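Local coordinates for DUF952 domain-containing protein (Caulobacter vibrioides, PDB 2O0Q), which is of unknown function but belongs to the DUF952 family, which is grouped with the ADP-ribosyl clan, at residues A[55-60]-A[94-99]; A[4-9]-A[34-39]; A[45-50]-A[104-109]. One frame throughout, in Å; residues are numbered along the deposited sequence.

How the contacts relate
The three contacts run from the middle of the fold to its periphery and change chemistry on the way. Contact 2, close to the centre of the chain, joins strands 3-9 and 34-38 and buries a lysine that bonds to a carbonyl oxygen and to Asp28. Contact 1 joins strand 56-62, the neighbour of 3-9 on its other side, to the outermost strand 93-98, and relies on antiparallel backbone bonding, interrupted by a bulge, with leucine packing at one end. Contact 3 lies off the sheet: helix 39-49 meets the loop 104-109 through apolar groups, with no hydrogen bond between the segments. Leu56 and Leu99 of contact 1 and Ile7 of contact 2 all pack against residues of contact 3.

Contact 1: A[55-60]-A[94-99]; sequences NLVLLA and TREADL
Leu99 lays the end of its side chain against Leu58, with CD2 3.9 Å from Leu58 CB; its other methyl, CD1, also touches Leu58 CB and reaches Leu56 CB at 4.2 Å. Its CG stands anti to the carbonyl carbon (chi1 -62°), which sets CG near Leu58 CB, on strand 56-62. The backbone of the same residue takes part: Leu99 N donates to Leu56 O, and a water bonded to Leu56 N and Leu99 O spans the end of the pairing. Further along, Leu58 and Ala97 form a hydrogen-bonded antiparallel pair, in which Leu58 N to Ala97 O is short, 2.8 Å, whereas the return bond from Ala97 N to Leu58 O is weak. On the face that carries Val57 and Leu59, Glu96 CB sits 4.1 Å from Leu59 CD2, the side chains side by side and pointing the same way. Glu96 OE2 forms a hydrogen bond with Trp13 NE1, and Asp98 OD1 a salt bridge with Arg10. At Ala60 the regular pattern breaks. Its N bonds to Arg95 O, and its O is gripped twice by Thr94: the backbone N lies nearly on the line of the carbonyl, 2.9 Å away, though its N-H points somewhat off it (143° at the hydrogen), and OG1 approaches from above the carbonyl plane at 2.8 Å. Arg95 CG packs on Ala60 CB at 3.7 Å, on the face of Leu58 and Ala97. With Thr94 and Arg95 both opposite Ala60, the arrangement is a classic beta bulge in the outermost strand of an antiparallel sheet.

Contact 2: A[4-9]-A[34-39]; sequences IYKILS and IHLSAG
Neighbouring antiparallel strands in the middle of the six-stranded sheet meet here, where Tyr5 pairs with Ser37. Tyr5 N donates to Ser37 O at 2.7 Å, and Ser37 N returns a bond to Tyr5 O at 2.9 Å. The same Ser37 O lies in the plane of the Tyr5 ring, at its edge, 3.5 Å from CD1, while CE1 reaches on to Gly39 CA. A water donates to Tyr5 O and also bonds Ser37 OG, whose further partner is Thr45 OG1.

Strand 34-38 is interrupted at Leu36, and the direct backbone bonding does not carry on to His35; beyond this point a lysine and a water take over. Lys6 bends at chi2 (68°), which brings CD close to Ile34 CG2, 3.7 Å away, the two side chains crossing at about a right angle. NZ then donates to His35 O at 2.9 Å, in the carbonyl plane and on a lone pair. A water donating to that carbonyl oxygen accepts from Ile7 N and so fills in for a direct strand bond.

The buried ammonium also forms a salt bridge with Asp28, which would offset its charge; the other carboxylate oxygen of Asp28 takes His35 N. Leu36 CD2 covers the start of the lysine, 3.8 Å from Lys6 CB, and meets Ile4 CD1 at 4.0 Å.

Contact 3: A[45-50]-A[104-109]; sequences TAAKWF and DGVPQL
Ala46 O accepts a hydrogen bond from Phe50 N at 3.1 Å, a bond of the last helical turn, and Pro107 of the facing loop sets its CD 3.7 Å from the same oxygen. The proline ring therefore lies against the C-terminal end of helix 39-49: its CG meets Phe50 O at 3.6 Å and Phe50 CB at 4.0 Å, and its CB faces the methyl of Ala46. That methyl also touches Leu109 CG, at 4.1 Å. One residue along, Val106 presents a single branch: CG1, anti to the backbone N (chi1 178°), is 3.8 Å from Ala47 CB and equally near Ala47 CA. With only methyls at these two helix positions, the backbones come close, Ala47 CA lying 5.3 Å from Val106 CA. Behind the interface, Ala46, Phe50 and Leu109 share contact with Ile7 of strand 3-9, and Pro107 with Leu56 of strand 56-62. Loop and helix are thus packed together over the sheet. With Ala46 O taken by Phe50 N and Ala47 O by Arg51 NH1, the chemistry implies van der Waals packing between the two segments, while the backbone bond of Gly105 with Gly52 ties the loop down just beyond the helix.

Contact 1: A[55-60]-A[94-99]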
loop_
_atom_site.group_PDB
_atom_site.type_symbol
_atom_site.label_atom_id
_atom_site.label_comp_id
_atom_site.label_asym_id
_atom_site.label_seq_id
_atom_site.Cartn_x
_atom_site.Cartn_y
_atom_site.Cartn_z
ATOM N N ASN A 55 12.978 5.064 4.845
ATOM C CA ASN A 55 11.977 5.005 5.900
ATOM C C ASN A 55 10.569 4.719 5.396
ATOM O O ASN A 55 9.601 5.310 5.877
ATOM C CB ASN A 55 11.972 6.315 6.694
ATOM C CG ASN A 55 13.340 6.664 7.246
ATOM O OD1 ASN A 55 13.962 5.862 7.947
ATOM N ND2 ASN A 55 13.815 7.865 6.933
ATOM N N LEU A 56 10.455 3.821 4.423
ATOM C CA LEU A 56 9.150 3.452 3.894
ATOM C C LEU A 56 8.610 2.284 4.702
ATOM O O LEU A 56 9.371 1.490 5.253
ATOM C CB LEU A 56 9.246 3.028 2.425
ATOM C CG LEU A 56 9.523 4.108 1.376
ATOM C CD1 LEU A 56 9.645 3.463 -0.005
ATOM C CD2 LEU A 56 8.396 5.133 1.390
ATOM N N VAL A 57 7.290 2.187 4.774
ATOM C CA VAL A 57 6.657 1.095 5.488
ATOM C C VAL A 57 5.685 0.387 4.554
ATOM O O VAL A 57 5.024 1.017 3.721
ATOM C CB VAL A 57 5.924 1.597 6.763
ATOM C CG1 VAL A 57 5.076 2.791 6.435
ATOM C CG2 VAL A 57 5.072 0.473 7.364
ATOM N N LEU A 58 5.629 -0.932 4.679
ATOM C CA LEU A 58 4.745 -1.752 3.866
ATOM C C LEU A 58 3.607 -2.254 4.749
ATOM O O LEU A 58 3.851 -2.868 5.790
ATOM C CB LEU A 58 5.529 -2.943 3.295
ATOM C CG LEU A 58 4.873 -3.968 2.361
ATOM C CD1 LEU A 58 3.821 -4.754 3.105
ATOM C CD2 LEU A 58 4.277 -3.265 1.148
ATOM N N LEU A 59 2.369 -1.988 4.342
ATOM C CA LEU A 59 1.215 -2.452 5.103
ATOM C C LEU A 59 0.558 -3.592 4.337
ATOM O O LEU A 59 0.225 -3.443 3.158
ATOM C CB LEU A 59 0.182 -1.335 5.302
ATOM C CG LEU A 59 0.584 0.002 5.928
ATOM C CD1 LEU A 59 -0.613 0.947 5.881
ATOM C CD2 LEU A 59 1.078 -0.188 7.365
ATOM N N ALA A 60 0.389 -4.727 5.009
ATOM C CA ALA A 60 -0.253 -5.898 4.418
ATOM C C ALA A 60 -1.689 -5.899 4.925
ATOM O O ALA A 60 -1.930 -5.849 6.136
ATOM C CB ALA A 60 0.467 -7.167 4.853
ATOM N N THR A 94 -3.020 -6.151 8.806
ATOM C CA THR A 94 -2.640 -7.429 9.398
ATOM C C THR A 94 -1.196 -7.399 9.896
ATOM O O THR A 94 -0.891 -7.929 10.965
ATOM C CB THR A 94 -2.829 -8.581 8.391
ATOM O OG1 THR A 94 -1.914 -8.428 7.298
ATOM C CG2 THR A 94 -4.250 -8.571 7.850
ATOM N N ARG A 95 -0.307 -6.781 9.124
ATOM C CA ARG A 95 1.087 -6.663 9.535
ATOM C C ARG A 95 1.823 -5.577 8.762
ATOM O O ARG A 95 1.468 -5.252 7.627
ATOM C CB ARG A 95 1.831 -7.997 9.392
ATOM C CG ARG A 95 2.017 -8.505 7.977
ATOM C CD ARG A 95 3.095 -9.592 7.937
ATOM N NE ARG A 95 3.097 -10.325 6.674
ATOM C CZ ARG A 95 2.238 -11.298 6.373
ATOM N NH1 ARG A 95 1.309 -11.660 7.250
ATOM N NH2 ARG A 95 2.302 -11.903 5.193
ATOM N N GLU A 96 2.843 -5.014 9.398
ATOM C CA GLU A 96 3.645 -3.963 8.793
ATOM C C GLU A 96 5.112 -4.347 8.813
ATOM O O GLU A 96 5.519 -5.255 9.542
ATOM C CB GLU A 96 3.455 -2.644 9.544
ATOM C CG GLU A 96 3.743 -2.725 11.033
ATOM C CD GLU A 96 3.707 -1.363 11.699
ATOM O OE1 GLU A 96 4.683 -0.600 11.550
ATOM O OE2 GLU A 96 2.695 -1.049 12.361
ATOM N N ALA A 97 5.903 -3.639 8.017
ATOM C CA ALA A 97 7.331 -3.900 7.927
ATOM C C ALA A 97 8.045 -2.690 7.361
ATOM O O ALA A 97 7.518 -1.999 6.484
ATOM C CB ALA A 97 7.579 -5.106 7.037
ATOM N N ASP A 98 9.242 -2.421 7.871
ATOM C CA ASP A 98 10.017 -1.298 7.366
ATOM C C ASP A 98 10.810 -1.818 6.180
ATOM O O ASP A 98 11.440 -2.871 6.257
ATOM C CB ASP A 98 10.956 -0.755 8.442
ATOM C CG ASP A 98 10.210 -0.240 9.655
ATOM O OD1 ASP A 98 9.165 0.425 9.483
ATOM O OD2 ASP A 98 10.678 -0.496 10.784
ATOM N N LEU A 99 10.769 -1.078 5.081
ATOM C CA LEU A 99 11.449 -1.477 3.856
ATOM C C LEU A 99 12.869 -0.955 3.703
ATOM O O LEU A 99 13.218 0.100 4.234
ATOM C CB LEU A 99 10.623 -1.029 2.651
ATOM C CG LEU A 99 9.217 -1.619 2.524
ATOM C CD1 LEU A 99 8.479 -0.934 1.388
ATOM C CD2 LEU A 99 9.313 -3.118 2.282
HETATM O O HOH W 1 12.442 2.752 2.512
#

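Contact 2: A[4-9]-A[34-39]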
loop_
_atom_site.group_PDB
_atom_site.type_symbol
_atom_site.label_atom_id
_atom_site.label_comp_id
_atom_site.label_asym_id
_atom_site.label_seq_id
_atom_site.Cartn_x
_atom_site.Cartn_y
_atom_site.Cartn_z
ATOM N N ILE A 4 -3.550 -7.427 0.242
ATOM C CA ILE A 4 -3.254 -6.338 -0.670
ATOM C C ILE A 4 -2.279 -5.465 0.104
ATOM O O ILE A 4 -2.193 -5.561 1.337
ATOM C CB ILE A 4 -4.514 -5.557 -1.106
ATOM C CG1 ILE A 4 -5.353 -5.149 0.104
ATOM C CG2 ILE A 4 -5.320 -6.416 -2.078
ATOM C CD1 ILE A 4 -6.546 -4.282 -0.265
ATOM N N TYR A 5 -1.533 -4.632 -0.605
ATOM C CA TYR A 5 -0.515 -3.830 0.045
ATOM C C TYR A 5 -0.530 -2.344 -0.226
ATOM O O TYR A 5 -0.880 -1.888 -1.315
ATOM C CB TYR A 5 0.865 -4.358 -0.339
ATOM C CG TYR A 5 1.069 -5.826 -0.047
ATOM C CD1 TYR A 5 0.551 -6.812 -0.892
ATOM C CD2 TYR A 5 1.758 -6.230 1.092
ATOM C CE1 TYR A 5 0.717 -8.169 -0.603
ATOM C CE2 TYR A 5 1.931 -7.574 1.393
ATOM C CZ TYR A 5 1.409 -8.539 0.546
ATOM O OH TYR A 5 1.584 -9.868 0.863
ATOM N N LYS A 6 -0.110 -1.601 0.789
ATOM C CA LYS A 6 -0.012 -0.162 0.702
ATOM C C LYS A 6 1.417 0.177 1.086
ATOM O O LYS A 6 1.964 -0.372 2.051
ATOM C CB LYS A 6 -0.976 0.521 1.684
ATOM C CG LYS A 6 -0.936 2.054 1.616
ATOM C CD LYS A 6 -1.499 2.570 0.293
ATOM C CE LYS A 6 -1.072 4.008 0.008
ATOM N NZ LYS A 6 -1.620 4.508 -1.300
ATOM N N ILE A 7 2.029 1.063 0.313
ATOM C CA ILE A 7 3.380 1.520 0.594
ATOM C C ILE A 7 3.234 2.993 0.963
ATOM O O ILE A 7 2.589 3.750 0.237
ATOM C CB ILE A 7 4.289 1.389 -0.651
ATOM C CG1 ILE A 7 4.422 -0.089 -1.028
ATOM C CG2 ILE A 7 5.661 2.007 -0.370
ATOM C CD1 ILE A 7 5.172 -0.346 -2.330
ATOM N N LEU A 8 3.798 3.391 2.102
ATOM C CA LEU A 8 3.721 4.785 2.531
ATOM C C LEU A 8 4.898 5.135 3.428
ATOM O O LEU A 8 5.592 4.252 3.943
ATOM C CB LEU A 8 2.399 5.065 3.270
ATOM C CG LEU A 8 2.247 4.718 4.759
ATOM C CD1 LEU A 8 0.910 5.240 5.251
ATOM C CD2 LEU A 8 2.328 3.232 4.984
ATOM N N SER A 9 5.128 6.428 3.611
ATOM C CA SER A 9 6.234 6.886 4.443
ATOM C C SER A 9 5.958 6.606 5.915
ATOM O O SER A 9 4.805 6.465 6.328
ATOM C CB SER A 9 6.453 8.390 4.250
ATOM O OG SER A 9 5.403 9.143 4.839
ATOM N N ILE A 34 -7.837 5.048 -2.039
ATOM C CA ILE A 34 -6.503 4.635 -1.652
ATOM C C ILE A 34 -5.979 3.588 -2.621
ATOM O O ILE A 34 -6.617 2.554 -2.854
ATOM C CB ILE A 34 -6.485 4.076 -0.218
ATOM C CG1 ILE A 34 -6.852 5.194 0.763
ATOM C CG2 ILE A 34 -5.104 3.521 0.111
ATOM C CD1 ILE A 34 -7.057 4.719 2.176
ATOM N N HIS A 35 -4.817 3.883 -3.197
ATOM C CA HIS A 35 -4.168 2.989 -4.145
ATOM C C HIS A 35 -3.449 1.875 -3.407
ATOM O O HIS A 35 -2.516 2.134 -2.647
ATOM C CB HIS A 35 -3.122 3.732 -4.982
ATOM C CG HIS A 35 -3.689 4.565 -6.088
ATOM N ND1 HIS A 35 -4.249 5.806 -5.878
ATOM C CD2 HIS A 35 -3.738 4.353 -7.427
ATOM C CE1 HIS A 35 -4.614 6.325 -7.038
ATOM N NE2 HIS A 35 -4.317 5.463 -7.993
ATOM N N LEU A 36 -3.883 0.640 -3.632
ATOM C CA LEU A 36 -3.247 -0.524 -3.026
ATOM C C LEU A 36 -2.823 -1.429 -4.174
ATOM O O LEU A 36 -3.219 -1.198 -5.317
ATOM C CB LEU A 36 -4.212 -1.248 -2.079
ATOM C CG LEU A 36 -4.429 -0.453 -0.782
ATOM C CD1 LEU A 36 -5.867 -0.030 -0.674
ATOM C CD2 LEU A 36 -4.052 -1.286 0.424
ATOM N N SER A 37 -2.002 -2.433 -3.879
ATOM C CA SER A 37 -1.520 -3.355 -4.906
ATOM C C SER A 37 -1.638 -4.802 -4.463
ATOM O O SER A 37 -1.414 -5.118 -3.295
ATOM C CB SER A 37 -0.038 -3.099 -5.218
ATOM O OG SER A 37 0.210 -1.776 -5.653
ATOM N N ALA A 38 -1.999 -5.679 -5.395
ATOM C CA ALA A 38 -2.061 -7.101 -5.077
ATOM C C ALA A 38 -0.592 -7.513 -4.989
ATOM O O ALA A 38 0.284 -6.788 -5.458
ATOM C CB ALA A 38 -2.756 -7.871 -6.184
ATOM N N GLY A 39 -0.318 -8.665 -4.391
ATOM C CA GLY A 39 1.056 -9.111 -4.258
ATOM C C GLY A 39 1.879 -9.167 -5.539
ATOM O O GLY A 39 3.039 -8.753 -5.544
HETATM O O HOH W 2 0.877 -0.810 -3.157
HETATM O O HOH W 3 0.568 1.983 -2.434
#

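Contact 3: A[45-50]-A[104-109]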
loop_
_atom_site.group_PDB
_atom_site.type_symbol
_atom_site.label_atom_id
_atom_site.label_comp_id
_atom_site.label_asym_id
_atom_site.label_seq_id
_atom_site.Cartn_x
_atom_site.Cartn_y
_atom_site.Cartn_z
ATOM N N THR A 45 4.913 -1.537 -8.321
ATOM C CA THR A 45 4.410 -0.286 -7.753
ATOM C C THR A 45 5.533 0.393 -6.968
ATOM O O THR A 45 5.723 1.611 -7.052
ATOM C CB THR A 45 3.212 -0.551 -6.808
ATOM O OG1 THR A 45 2.113 -1.062 -7.569
ATOM C CG2 THR A 45 2.773 0.737 -6.103
ATOM N N ALA A 46 6.281 -0.401 -6.209
ATOM C CA ALA A 46 7.381 0.134 -5.415
ATOM C C ALA A 46 8.442 0.747 -6.326
ATOM O O ALA A 46 8.925 1.852 -6.087
ATOM C CB ALA A 46 7.996 -0.982 -4.546
ATOM N N ALA A 47 8.791 0.029 -7.386
ATOM C CA ALA A 47 9.804 0.491 -8.326
ATOM C C ALA A 47 9.359 1.730 -9.087
ATOM O O ALA A 47 10.167 2.581 -9.438
ATOM C CB ALA A 47 10.131 -0.618 -9.313
ATOM N N LYS A 48 8.065 1.828 -9.341
ATOM C CA LYS A 48 7.542 2.949 -10.099
ATOM C C LYS A 48 7.435 4.282 -9.354
ATOM O O LYS A 48 7.870 5.314 -9.875
ATOM C CB LYS A 48 6.177 2.563 -10.675
ATOM C CG LYS A 48 5.630 3.529 -11.706
ATOM C CD LYS A 48 4.300 3.030 -12.243
ATOM C CE LYS A 48 3.755 3.948 -13.317
ATOM N NZ LYS A 48 2.356 3.570 -13.694
ATOM N N TRP A 49 6.890 4.271 -8.139
ATOM C CA TRP A 49 6.693 5.523 -7.407
ATOM C C TRP A 49 7.477 5.785 -6.125
ATOM O O TRP A 49 7.398 6.891 -5.581
ATOM C CB TRP A 49 5.211 5.697 -7.064
ATOM C CG TRP A 49 4.268 5.200 -8.099
ATOM C CD1 TRP A 49 3.801 3.927 -8.238
ATOM C CD2 TRP A 49 3.669 5.964 -9.149
ATOM N NE1 TRP A 49 2.945 3.848 -9.308
ATOM C CE2 TRP A 49 2.847 5.086 -9.887
ATOM C CE3 TRP A 49 3.748 7.306 -9.540
ATOM C CZ2 TRP A 49 2.104 5.506 -10.995
ATOM C CZ3 TRP A 49 3.010 7.725 -10.644
ATOM C CH2 TRP A 49 2.199 6.825 -11.358
ATOM N N PHE A 50 8.233 4.810 -5.638
ATOM C CA PHE A 50 8.943 5.014 -4.380
ATOM C C PHE A 50 10.462 4.928 -4.402
ATOM O O PHE A 50 11.088 4.770 -3.354
ATOM C CB PHE A 50 8.387 4.045 -3.337
ATOM C CG PHE A 50 6.945 4.296 -2.999
ATOM C CD1 PHE A 50 6.590 5.303 -2.102
ATOM C CD2 PHE A 50 5.938 3.542 -3.594
ATOM C CE1 PHE A 50 5.246 5.556 -1.804
ATOM C CE2 PHE A 50 4.590 3.782 -3.306
ATOM C CZ PHE A 50 4.242 4.792 -2.409
ATOM N N ASP A 104 19.667 0.204 -6.683
ATOM C CA ASP A 104 19.023 1.147 -7.592
ATOM C C ASP A 104 18.077 2.092 -6.860
ATOM O O ASP A 104 17.445 2.950 -7.477
ATOM C CB ASP A 104 18.235 0.397 -8.665
ATOM C CG ASP A 104 19.086 -0.600 -9.415
ATOM O OD1 ASP A 104 20.246 -0.264 -9.733
ATOM O OD2 ASP A 104 18.587 -1.714 -9.693
ATOM N N GLY A 105 17.981 1.926 -5.545
ATOM C CA GLY A 105 17.100 2.768 -4.759
ATOM C C GLY A 105 15.674 2.247 -4.755
ATOM O O GLY A 105 14.755 2.926 -4.291
ATOM N N VAL A 106 15.484 1.041 -5.279
ATOM C CA VAL A 106 14.157 0.430 -5.335
ATOM C C VAL A 106 13.864 -0.333 -4.043
ATOM O O VAL A 106 14.680 -1.139 -3.586
ATOM C CB VAL A 106 14.042 -0.567 -6.514
ATOM C CG1 VAL A 106 12.658 -1.227 -6.516
ATOM C CG2 VAL A 106 14.296 0.151 -7.828
ATOM N N PRO A 107 12.700 -0.076 -3.429
ATOM C CA PRO A 107 12.318 -0.759 -2.187
ATOM C C PRO A 107 12.195 -2.269 -2.435
ATOM O O PRO A 107 11.576 -2.694 -3.412
ATOM C CB PRO A 107 10.970 -0.124 -1.845
ATOM C CG PRO A 107 11.078 1.262 -2.455
ATOM C CD PRO A 107 11.707 0.954 -3.791
ATOM N N GLN A 108 12.779 -3.077 -1.557
ATOM C CA GLN A 108 12.713 -4.529 -1.724
ATOM C C GLN A 108 11.478 -5.112 -1.040
ATOM O O GLN A 108 11.350 -5.038 0.180
ATOM C CB GLN A 108 13.970 -5.193 -1.150
ATOM C CG GLN A 108 15.272 -4.780 -1.815
ATOM C CD GLN A 108 16.457 -5.598 -1.325
ATOM O OE1 GLN A 108 16.794 -5.579 -0.141
ATOM N NE2 GLN A 108 17.093 -6.325 -2.240
ATOM N N LEU A 109 10.575 -5.699 -1.821
ATOM C CA LEU A 109 9.361 -6.293 -1.255
ATOM C C LEU A 109 9.393 -7.817 -1.286
ATOM O O LEU A 109 8.589 -8.474 -0.626
ATOM C CB LEU A 109 8.117 -5.831 -2.019
ATOM C CG LEU A 109 7.794 -4.342 -2.132
ATOM C CD1 LEU A 109 6.305 -4.200 -2.425
ATOM C CD2 LEU A 109 8.141 -3.621 -0.860
#